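Local structure of GDSL-like Lipase/Acylhydrolase family protein (Neisseria meningitidis, 4K7J) at residues G218-L221 and T222-S225; A252-N255 and N256-I259; T262-K265 and W266-V270; G299-V303 and R304-V308. The protein probably removes O-acetyl groups from the peptidoglycan of the cell wall, acting as a serine esterase of the SGNH hydrolase family. All coordinates share one frame; numbering follows the deposited sequence.

Interaction 1: G218-L221 and T222-S225. With ACT (acetate ion), chain C.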
loop_
_atom_site.group_PDB
_atom_site.type_symbol
_atom_site.label_atom_id
_atom_site.label_comp_id
_atom_site.label_asym_id
_atom_site.label_seq_id
_atom_site.Cartn_x
_atom_site.Cartn_y
_atom_site.Cartn_z
ATOM N N GLY A 218 -11.877 -3.593 4.357
ATOM C CA GLY A 218 -12.591 -4.841 4.107
ATOM C C GLY A 218 -12.060 -5.743 2.995
ATOM O O GLY A 218 -12.558 -6.854 2.804
ATOM N N ALA A 219 -11.039 -5.291 2.270
ATOM C CA ALA A 219 -10.607 -5.992 1.056
ATOM C C ALA A 219 -9.875 -7.313 1.298
ATOM O O ALA A 219 -9.273 -7.534 2.352
ATOM C CB ALA A 219 -9.748 -5.081 0.189
ATOM N N GLN A 220 -9.930 -8.176 0.288
ATOM C CA GLN A 220 -9.187 -9.432 0.249
ATOM C C GLN A 220 -8.316 -9.414 -1.006
ATOM O O GLN A 220 -8.639 -8.701 -1.958
ATOM C CB GLN A 220 -10.153 -10.599 0.177
ATOM C CG GLN A 220 -11.064 -10.725 1.411
ATOM C CD GLN A 220 -12.066 -11.837 1.238
ATOM O OE1 GLN A 220 -11.725 -12.935 0.764
ATOM N NE2 GLN A 220 -13.321 -11.556 1.573
ATOM N N LEU A 221 -7.225 -10.180 -1.013
ATOM C CA LEU A 221 -6.287 -10.134 -2.141
ATOM C C LEU A 221 -6.923 -10.518 -3.463
ATOM O O LEU A 221 -6.623 -9.918 -4.491
ATOM C CB LEU A 221 -5.048 -11.008 -1.898
ATOM C CG LEU A 221 -4.117 -11.135 -3.109
ATOM C CD1 LEU A 221 -3.493 -9.794 -3.460
ATOM C CD2 LEU A 221 -3.052 -12.173 -2.907
ATOM N N THR A 222 -7.805 -11.516 -3.438
ATOM C CA THR A 222 -8.458 -11.980 -4.658
ATOM C C THR A 222 -9.346 -10.903 -5.264
ATOM O O THR A 222 -9.687 -10.968 -6.443
ATOM C CB THR A 222 -9.301 -13.253 -4.429
ATOM O OG1 THR A 222 -10.322 -12.999 -3.444
ATOM C CG2 THR A 222 -8.410 -14.403 -3.974
ATOM N N GLN A 223 -9.708 -9.908 -4.466
ATOM C CA GLN A 223 -10.582 -8.849 -4.950
ATOM C C GLN A 223 -9.861 -7.810 -5.808
ATOM O O GLN A 223 -10.462 -6.822 -6.199
ATOM C CB GLN A 223 -11.342 -8.185 -3.800
ATOM C CG GLN A 223 -12.371 -9.135 -3.178
ATOM C CD GLN A 223 -12.945 -8.616 -1.892
ATOM O OE1 GLN A 223 -12.296 -7.869 -1.179
ATOM N NE2 GLN A 223 -14.181 -9.007 -1.588
ATOM N N TRP A 224 -8.583 -8.040 -6.108
ATOM C CA TRP A 224 -7.946 -7.316 -7.205
ATOM C C TRP A 224 -8.736 -7.535 -8.511
ATOM O O TRP A 224 -8.655 -6.725 -9.446
ATOM C CB TRP A 224 -6.494 -7.764 -7.395
ATOM C CG TRP A 224 -5.527 -7.288 -6.328
ATOM C CD1 TRP A 224 -5.825 -6.872 -5.058
ATOM C CD2 TRP A 224 -4.105 -7.184 -6.461
ATOM N NE1 TRP A 224 -4.674 -6.516 -4.397
ATOM C CE2 TRP A 224 -3.605 -6.708 -5.236
ATOM C CE3 TRP A 224 -3.206 -7.451 -7.505
ATOM C CZ2 TRP A 224 -2.243 -6.490 -5.020
ATOM C CZ3 TRP A 224 -1.857 -7.237 -7.288
ATOM C CH2 TRP A 224 -1.387 -6.756 -6.054
ATOM N N SER A 225 -9.501 -8.626 -8.570
ATOM C CA SER A 225 -10.333 -8.924 -9.745
ATOM C C SER A 225 -11.400 -7.841 -10.016
ATOM O O SER A 225 -11.896 -7.714 -11.136
ATOM C CB SER A 225 -10.989 -10.308 -9.618
ATOM O OG SER A 225 -12.067 -10.263 -8.704
HETATM C C ACT C . -10.540 -4.758 7.722
HETATM O O ACT C . -11.601 -4.272 8.212
HETATM O OXT ACT C . -10.308 -4.543 6.503
HETATM C CH3 ACT C . -9.571 -5.540 8.553
HETATM O O HOH W 1 -10.397 -14.285 -1.106
#
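Gln-223 folds its side-chain amide back onto the preceding chain, and its OE1 takes the N-H of Gln-220 at 2.8 Å. This closes a turn in the loop between strand 208-215 and helix 231-236 of the SGNH hydrolase fold, where the chain passes from an extended run into a 3-10 segment. The bond is somewhat bent (146° at the hydrogen), and the donor stands above the plane of the amide carbonyl. With CG anti to the carbonyl carbon (chi1 -68°) and the chain extended beyond it, Gln-223 brings OE1 back to the start of the turn, 3.4 Å from Ala-219 CA. The same two glutamines are tied again through the backbone, Gln-223 N giving its hydrogen to Gln-220 O at 3.0 Å. A water links Gln-220 to Thr-222 instead: it donates to Gln-220 OE1 and is also hydrogen-bonded to Thr-222 OG1.

Gly-218, at the start, gives its N-H to OXT of a bound acetate at 2.8 Å; Ser-62 N, Asn-250 ND2 and His-351 NE2 also bond to that ion. Backbone amides of a serine and a glycine plus an asparagine side chain are consistent with the oxyanion hole of SGNH hydrolases. Ala-219 O and Leu-221 N are held by Asn-250 and Glu-251 of the neighbouring short helix.

Further along, Trp-224 N bonds to Leu-221 O in a nearly straight line (170°). Its NE1 is bonded to Tyr-247 OH, while Leu-221 CD1 makes a CH-pi contact over one indole face, 3.7 Å from the centroid of the Trp-224 five-membered ring.

Interaction 2: A252-N255 and N256-I259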
loop_
_atom_site.group_PDB
_atom_site.type_symbol
_atom_site.label_atom_id
_atom_site.label_comp_id
_atom_site.label_asym_id
_atom_site.label_seq_id
_atom_site.Cartn_x
_atom_site.Cartn_y
_atom_site.Cartn_z
ATOM N N ALA A 252 -10.167 -14.380 6.545
ATOM C CA ALA A 252 -10.377 -15.193 7.748
ATOM C C ALA A 252 -11.812 -15.185 8.249
ATOM O O ALA A 252 -12.238 -16.125 8.918
ATOM C CB ALA A 252 -9.452 -14.746 8.858
ATOM N N PHE A 253 -12.560 -14.126 7.948
ATOM C CA PHE A 253 -13.941 -14.039 8.439
ATOM C C PHE A 253 -14.959 -14.630 7.474
ATOM O O PHE A 253 -16.161 -14.616 7.748
ATOM C CB PHE A 253 -14.311 -12.605 8.823
ATOM C CG PHE A 253 -13.838 -12.222 10.185
ATOM C CD1 PHE A 253 -14.604 -12.513 11.303
ATOM C CD2 PHE A 253 -12.609 -11.615 10.360
ATOM C CE1 PHE A 253 -14.163 -12.180 12.568
ATOM C CE2 PHE A 253 -12.164 -11.273 11.620
ATOM C CZ PHE A 253 -12.946 -11.559 12.729
ATOM N N ASN A 254 -14.472 -15.162 6.355
ATOM C CA ASN A 254 -15.325 -15.912 5.438
ATOM C C ASN A 254 -15.361 -17.377 5.868
ATOM O O ASN A 254 -14.452 -18.141 5.548
ATOM C CB ASN A 254 -14.820 -15.790 3.992
ATOM C CG ASN A 254 -15.729 -16.502 2.991
ATOM O OD1 ASN A 254 -16.667 -17.212 3.371
ATOM N ND2 ASN A 254 -15.445 -16.326 1.707
ATOM N N ASN A 255 -16.404 -17.769 6.600
ATOM C CA ASN A 255 -16.505 -19.140 7.093
ATOM C C ASN A 255 -16.445 -20.180 5.956
ATOM O O ASN A 255 -16.050 -21.319 6.163
ATOM C CB ASN A 255 -17.786 -19.337 7.922
ATOM C CG ASN A 255 -17.781 -18.553 9.239
ATOM O OD1 ASN A 255 -16.728 -18.177 9.771
ATOM N ND2 ASN A 255 -18.973 -18.323 9.780
ATOM N N ASN A 256 -16.814 -19.773 4.749
ATOM C CA ASN A 256 -16.907 -20.722 3.649
ATOM C C ASN A 256 -15.786 -20.596 2.617
ATOM O O ASN A 256 -15.896 -21.111 1.511
ATOM C CB ASN A 256 -18.284 -20.622 2.986
ATOM C CG ASN A 256 -19.424 -20.647 4.003
ATOM O OD1 ASN A 256 -20.347 -19.827 3.953
ATOM N ND2 ASN A 256 -19.353 -21.581 4.939
ATOM N N ILE A 257 -14.699 -19.930 2.990
ATOM C CA ILE A 257 -13.573 -19.753 2.083
ATOM C C ILE A 257 -12.989 -21.107 1.635
ATOM O O ILE A 257 -12.936 -22.068 2.402
ATOM C CB ILE A 257 -12.478 -18.857 2.720
ATOM C CG1 ILE A 257 -11.461 -18.401 1.669
ATOM C CG2 ILE A 257 -11.818 -19.571 3.882
ATOM C CD1 ILE A 257 -10.521 -17.313 2.157
ATOM N N ASP A 258 -12.578 -21.174 0.378
ATOM C CA ASP A 258 -11.962 -22.372 -0.176
ATOM C C ASP A 258 -10.460 -22.144 -0.188
ATOM O O ASP A 258 -9.946 -21.442 -1.068
ATOM C CB ASP A 258 -12.474 -22.586 -1.607
ATOM C CG ASP A 258 -11.991 -23.893 -2.228
ATOM O OD1 ASP A 258 -10.820 -24.280 -2.028
ATOM O OD2 ASP A 258 -12.790 -24.528 -2.946
ATOM N N ILE A 259 -9.764 -22.722 0.789
ATOM C CA ILE A 259 -8.335 -22.464 0.965
ATOM C C ILE A 259 -7.541 -22.905 -0.261
ATOM O O ILE A 259 -6.661 -22.192 -0.729
ATOM C CB ILE A 259 -7.773 -23.136 2.245
ATOM C CG1 ILE A 259 -8.403 -22.526 3.503
ATOM C CG2 ILE A 259 -6.262 -23.002 2.314
ATOM C CD1 ILE A 259 -8.083 -21.038 3.703
#
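Asn-254 OD1 accepts the N-H of Asn-256 at 2.9 Å, which makes this corner an Asx turn. With CG anti to the backbone N (chi1 -177°), the Asn-254 carboxamide swings forward alongside the chain that follows it, and OD1 can meet an amide two residues on. The amide nitrogen comes in from above the carboxamide plane, 42° out of it, and the bond is somewhat bent at the hydrogen. A second bond spans one residue more: Ile-257 N reaches Asn-254 O at 3.1 Å and is straighter, 162° at the hydrogen. One asparagine thus secures two successive amides, one with its side chain and the other with its main chain.

Ile-257 fills in beside this, its CG2 lying 3.4 Å from Asn-254 O and its CB 4.0 Å from Asn-254 CG. The side chains of Asn-255 and Asn-256, at the corner, are exposed, as expected for a turn at the protein surface.

The next shell fixes the turn from outside. Arg-304 NH1 bonds to both Asn-255 O and Ile-257 O, tying one carbonyl inside the turn and one at its end to the residue just before helix 305-318. On the upstream side Phe-253 packs on Pro-302 and Val-350. Downstream, Asp-258 is the N-cap of helix 259-276: its OD1 accepts Asp-261 N, and its carbonyl O takes a hydrogen bond from Thr-262 OG1. The whole is a type I beta turn from Asn-254 to Ile-257 opened by an Asx turn, linking helix 249-252 to the capped start of helix 259-276.

Interaction 3: T262-K265 and W266-V270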
loop_
_atom_site.group_PDB
_atom_site.type_symbol
_atom_site.label_atom_id
_atom_site.label_comp_id
_atom_site.label_asym_id
_atom_site.label_seq_id
_atom_site.Cartn_x
_atom_site.Cartn_y
_atom_site.Cartn_z
ATOM N N THR A 262 -8.203 -20.396 -2.989
ATOM C CA THR A 262 -7.615 -19.123 -2.588
ATOM C C THR A 262 -6.098 -19.171 -2.738
ATOM O O THR A 262 -5.493 -18.257 -3.306
ATOM C CB THR A 262 -7.981 -18.760 -1.140
ATOM O OG1 THR A 262 -9.407 -18.769 -0.993
ATOM C CG2 THR A 262 -7.432 -17.373 -0.779
ATOM N N GLU A 263 -5.499 -20.257 -2.256
ATOM C CA GLU A 263 -4.050 -20.467 -2.373
ATOM C C GLU A 263 -3.553 -20.368 -3.817
ATOM O O GLU A 263 -2.520 -19.755 -4.086
ATOM C CB GLU A 263 -3.663 -21.825 -1.770
ATOM C CG GLU A 263 -2.167 -22.143 -1.785
ATOM C CD GLU A 263 -1.788 -23.236 -0.774
ATOM O OE1 GLU A 263 -2.652 -23.631 0.040
ATOM O OE2 GLU A 263 -0.630 -23.697 -0.791
ATOM N N GLN A 264 -4.283 -20.979 -4.748
ATOM C CA GLN A 264 -3.888 -20.925 -6.154
ATOM C C GLN A 264 -3.972 -19.499 -6.695
ATOM O O GLN A 264 -3.121 -19.070 -7.478
ATOM C CB GLN A 264 -4.748 -21.857 -7.016
ATOM C CG GLN A 264 -4.146 -22.120 -8.395
ATOM C CD GLN A 264 -5.002 -23.038 -9.254
ATOM O OE1 GLN A 264 -6.234 -23.010 -9.181
ATOM N NE2 GLN A 264 -4.349 -23.861 -10.075
ATOM N N LYS A 265 -4.997 -18.763 -6.273
ATOM C CA LYS A 265 -5.141 -17.372 -6.703
ATOM C C LYS A 265 -4.023 -16.518 -6.148
ATOM O O LYS A 265 -3.468 -15.673 -6.851
ATOM C CB LYS A 265 -6.510 -16.816 -6.318
ATOM C CG LYS A 265 -7.605 -17.351 -7.217
ATOM C CD LYS A 265 -8.971 -16.815 -6.865
ATOM C CE LYS A 265 -10.025 -17.384 -7.817
ATOM N NZ LYS A 265 -11.357 -16.741 -7.607
ATOM N N TRP A 266 -3.667 -16.761 -4.893
ATOM C CA TRP A 266 -2.564 -16.032 -4.271
ATOM C C TRP A 266 -1.253 -16.301 -5.010
ATOM O O TRP A 266 -0.519 -15.371 -5.344
ATOM C CB TRP A 266 -2.440 -16.403 -2.788
ATOM C CG TRP A 266 -3.321 -15.588 -1.890
ATOM C CD1 TRP A 266 -4.691 -15.526 -1.902
ATOM C CD2 TRP A 266 -2.891 -14.723 -0.834
ATOM N NE1 TRP A 266 -5.130 -14.662 -0.921
ATOM C CE2 TRP A 266 -4.044 -14.154 -0.259
ATOM C CE3 TRP A 266 -1.635 -14.355 -0.334
ATOM C CZ2 TRP A 266 -3.979 -13.249 0.806
ATOM C CZ3 TRP A 266 -1.577 -13.459 0.725
ATOM C CH2 TRP A 266 -2.741 -12.918 1.278
ATOM N N LEU A 267 -0.959 -17.569 -5.271
ATOM C CA LEU A 267 0.242 -17.915 -6.037
ATOM C C LEU A 267 0.242 -17.252 -7.413
ATOM O O LEU A 267 1.255 -16.732 -7.846
ATOM C CB LEU A 267 0.355 -19.434 -6.193
ATOM C CG LEU A 267 0.692 -20.125 -4.872
ATOM C CD1 LEU A 267 0.287 -21.599 -4.875
ATOM C CD2 LEU A 267 2.180 -19.958 -4.578
ATOM N N ASP A 268 -0.902 -17.287 -8.095
ATOM C CA ASP A 268 -1.053 -16.599 -9.377
ATOM C C ASP A 268 -0.732 -15.110 -9.267
ATOM O O ASP A 268 -0.040 -14.554 -10.120
ATOM C CB ASP A 268 -2.470 -16.760 -9.930
ATOM C CG ASP A 268 -2.759 -18.171 -10.399
ATOM O OD1 ASP A 268 -1.801 -18.971 -10.534
ATOM O OD2 ASP A 268 -3.950 -18.478 -10.638
ATOM N N THR A 269 -1.247 -14.469 -8.220
ATOM C CA THR A 269 -1.026 -13.050 -8.012
ATOM C C THR A 269 0.452 -12.731 -7.797
ATOM O O THR A 269 0.965 -11.759 -8.352
ATOM C CB THR A 269 -1.873 -12.497 -6.838
ATOM O OG1 THR A 269 -3.248 -12.853 -7.021
ATOM C CG2 THR A 269 -1.766 -10.986 -6.776
ATOM N N VAL A 270 1.140 -13.548 -6.998
ATOM C CA VAL A 270 2.578 -13.362 -6.778
ATOM C C VAL A 270 3.359 -13.521 -8.087
ATOM O O VAL A 270 4.239 -12.722 -8.397
ATOM C CB VAL A 270 3.131 -14.330 -5.705
ATOM C CG1 VAL A 270 4.655 -14.274 -5.655
ATOM C CG2 VAL A 270 2.540 -14.002 -4.324
HETATM O O HOH W 2 -6.948 -19.845 -10.158
#
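Thr-269 OG1 bonds to Lys-265 O at 2.8 Å, beside the ordinary helical bond from Thr-269 N to the same oxygen at 2.9 Å. The two donors come to the carbonyl from opposite faces of its plane. The threonine manages this because OG1 lies beside its own backbone N, anti to the carbonyl carbon (chi1 -52°), which points it back at the preceding turn of helix 259-276 and uses the hydroxyl proton within the helix.

One turn earlier, Thr-262 and Trp-266 run side by side in the same direction. Thr-262 CG2 rests 3.5 Å from Trp-266 CD1, near the pyrrole corner of the indole, and Thr-262 O sits at the ring edge near its plane, 3.2 Å from that CD1. Trp-266 chi1 of -86° lays the ring back along the helix toward Thr-262. The next pair repeats the pattern with an aliphatic partner: Glu-263 CG lies 4.0 Å from Leu-267 CD1, while the Glu-263 carboxylate runs on to a salt bridge with Arg-314.

Asp-268 turns its carboxylate back near Gln-264 O, an acceptor it cannot bond, and makes its salt bridge through OD1 to Arg-271; a water joins Gln-264 OE1 and Asp-268 OD2 weakly. On the side facing helix 305-318, Thr-262 and Glu-263 pack on Met-311 and Trp-266 on Gln-312 and Val-315, while the loop after strand 208-215 meets Trp-266 and Thr-269 through Leu-221 and Trp-224.

Interaction 4: G299-V303 and R304-V308. With EPE (4-(2-hydroxyethyl)-1-piperazine ethanesulfonic acid), chain E.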
loop_
_atom_site.group_PDB
_atom_site.type_symbol
_atom_site.label_atom_id
_atom_site.label_comp_id
_atom_site.label_asym_id
_atom_site.label_seq_id
_atom_site.Cartn_x
_atom_site.Cartn_y
_atom_site.Cartn_z
ATOM N N GLY A 299 -9.945 -16.668 23.567
ATOM C CA GLY A 299 -10.763 -16.765 22.374
ATOM C C GLY A 299 -11.683 -15.584 22.184
ATOM O O GLY A 299 -11.647 -14.631 22.961
ATOM N N THR A 300 -12.503 -15.640 21.137
ATOM C CA THR A 300 -12.514 -16.778 20.221
ATOM C C THR A 300 -12.036 -16.379 18.823
ATOM O O THR A 300 -12.490 -15.378 18.259
ATOM C CB THR A 300 -13.920 -17.388 20.117
ATOM O OG1 THR A 300 -14.370 -17.763 21.421
ATOM C CG2 THR A 300 -13.900 -18.608 19.232
ATOM N N ARG A 301 -11.116 -17.165 18.274
ATOM C CA ARG A 301 -10.593 -16.921 16.939
ATOM C C ARG A 301 -11.653 -17.286 15.917
ATOM O O ARG A 301 -12.422 -18.215 16.141
ATOM C CB ARG A 301 -9.323 -17.749 16.717
ATOM C CG ARG A 301 -8.102 -17.216 17.471
ATOM C CD ARG A 301 -7.013 -18.272 17.616
ATOM N NE ARG A 301 -6.459 -18.682 16.325
ATOM C CZ ARG A 301 -5.519 -18.006 15.668
ATOM N NH1 ARG A 301 -5.027 -16.876 16.178
ATOM N NH2 ARG A 301 -5.072 -18.455 14.497
ATOM N N PRO A 302 -11.713 -16.552 14.793
ATOM C CA PRO A 302 -12.607 -17.014 13.726
ATOM C C PRO A 302 -12.157 -18.391 13.270
ATOM O O PRO A 302 -10.958 -18.690 13.287
ATOM C CB PRO A 302 -12.386 -15.989 12.606
ATOM C CG PRO A 302 -11.750 -14.810 13.273
ATOM C CD PRO A 302 -10.932 -15.377 14.383
ATOM N N VAL A 303 -13.118 -19.208 12.860
ATOM C CA VAL A 303 -12.887 -20.602 12.509
ATOM C C VAL A 303 -11.883 -20.815 11.365
ATOM O O VAL A 303 -11.201 -21.835 11.317
ATOM C CB VAL A 303 -14.244 -21.292 12.187
ATOM C CG1 VAL A 303 -14.059 -22.750 11.787
ATOM C CG2 VAL A 303 -15.168 -21.194 13.392
ATOM N N ARG A 304 -11.771 -19.852 10.453
ATOM C CA ARG A 304 -10.872 -20.041 9.311
ATOM C C ARG A 304 -9.553 -19.272 9.408
ATOM O O ARG A 304 -8.764 -19.275 8.458
ATOM C CB ARG A 304 -11.586 -19.686 8.002
ATOM C CG ARG A 304 -12.996 -20.275 7.879
ATOM C CD ARG A 304 -12.999 -21.793 8.142
ATOM N NE ARG A 304 -12.069 -22.492 7.260
ATOM C CZ ARG A 304 -12.334 -22.796 5.994
ATOM N NH1 ARG A 304 -13.502 -22.468 5.467
ATOM N NH2 ARG A 304 -11.430 -23.426 5.254
ATOM N N LEU A 305 -9.312 -18.610 10.540
ATOM C CA LEU A 305 -8.147 -17.740 10.662
ATOM C C LEU A 305 -6.846 -18.514 10.546
ATOM O O LEU A 305 -5.944 -18.121 9.804
ATOM C CB LEU A 305 -8.168 -16.958 11.976
ATOM C CG LEU A 305 -6.936 -16.103 12.262
ATOM C CD1 LEU A 305 -6.718 -15.056 11.135
ATOM C CD2 LEU A 305 -7.065 -15.412 13.608
ATOM N N THR A 306 -6.746 -19.609 11.292
ATOM C CA THR A 306 -5.520 -20.406 11.298
ATOM C C THR A 306 -5.203 -20.926 9.900
ATOM O O THR A 306 -4.068 -20.825 9.440
ATOM C CB THR A 306 -5.606 -21.566 12.335
ATOM O OG1 THR A 306 -5.633 -21.012 13.655
ATOM C CG2 THR A 306 -4.412 -22.529 12.218
ATOM N N GLU A 307 -6.208 -21.438 9.202
ATOM C CA GLU A 307 -5.980 -21.960 7.855
ATOM C C GLU A 307 -5.518 -20.873 6.881
ATOM O O GLU A 307 -4.651 -21.111 6.023
ATOM C CB GLU A 307 -7.241 -22.624 7.323
ATOM C CG GLU A 307 -7.668 -23.853 8.096
ATOM C CD GLU A 307 -9.132 -24.121 7.901
ATOM O OE1 GLU A 307 -9.499 -24.656 6.832
ATOM O OE2 GLU A 307 -9.914 -23.756 8.806
ATOM N N VAL A 308 -6.093 -19.678 7.018
ATOM C CA VAL A 308 -5.688 -18.544 6.192
ATOM C C VAL A 308 -4.237 -18.136 6.452
ATOM O O VAL A 308 -3.466 -17.969 5.513
ATOM C CB VAL A 308 -6.631 -17.336 6.376
ATOM C CG1 VAL A 308 -6.037 -16.059 5.738
ATOM C CG2 VAL A 308 -7.992 -17.646 5.795
HETATM N N1 EPE E . -8.644 -24.855 13.247
HETATM C C2 EPE E . -7.596 -25.221 12.266
HETATM C C3 EPE E . -8.176 -26.061 11.130
HETATM N N4 EPE E . -8.888 -27.241 11.614
HETATM C C5 EPE E . -9.172 -27.318 13.034
HETATM C C6 EPE E . -9.563 -25.961 13.610
HETATM C C7 EPE E . -9.671 -28.026 10.670
HETATM C C8 EPE E . -10.084 -29.421 11.142
HETATM O O8 EPE E . -8.983 -30.127 11.676
HETATM C C9 EPE E . -8.046 -24.281 14.466
HETATM C C10 EPE E . -9.057 -23.376 15.170
HETATM S S EPE E . -8.238 -22.221 16.297
HETATM O O1S EPE E . -6.955 -22.784 16.702
HETATM O O2S EPE E . -8.011 -20.969 15.567
HETATM O O3S EPE E . -9.054 -21.979 17.491
HETATM O O HOH W 3 -8.847 -20.540 13.044
HETATM O O HOH W 4 -8.411 -22.363 10.953
#
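This is a local polar contact at the start of helix 305-318, where the side chain of Arg-301, in the loop before it, crosses Leu-305 and Thr-306 of the first turn. Arg-301 NH2 donates to Thr-306 OG1 at 2.7 Å, close to the guanidinium plane. A bend at chi3 (64°) turns the group so that NE faces the sulfonate of a bound HEPES buffer molecule, bonding to its O2S at 2.9 Å. Leu-305 CD2 lies over one guanidinium face, toward its rim, 3.6 Å from Arg-301 NH1. In the backbone, a type I beta turn from Pro-302 to Leu-305 is closed by Leu-305 N on Pro-302 O, and a water takes the N-H of Thr-306 at 2.9 Å.

Arg-304 grips Glu-307 side-on in a two-pronged salt bridge, NE to OE2 of Glu-307 at 2.9 Å and NH2 to OE1 of Glu-307 at 2.8 Å, both oxygens being met from above the carboxylate plane.

Arg-301 also makes a salt bridge to Glu-289 and hydrogen bonds to Gln-309 and Gln-327, which should help hold its guanidinium. Glu-289 offsets part of its charge, but NE and the amino end of the helix would probably still suit the anionic sulfonate.

In the fold
Interactions 1 and 3 meet directly, Leu-221 CD2 lying 3.3 Å from Trp-266 CD2 and Trp-224 CZ3 3.8 Å from Thr-269 CG2, so helix 259-276 backs the loop that offers Gly-218 N to the acetate. Interaction 2 leads into that same helix; Ile-257 CG1 comes within 3.4 Å of Thr-262 OG1. It also touches interaction 4, their centres about 10 Å apart: the guanidinium that grips Glu-307 also serves the turn of interaction 2, and Asn-254 O lies 3.5 Å from Arg-304 CG. Interactions 1 and 4 are separate, with centres about 19 Å apart, and the sulfonate of interaction 4 marks a different site from the acetate in the probable oxyanion hole.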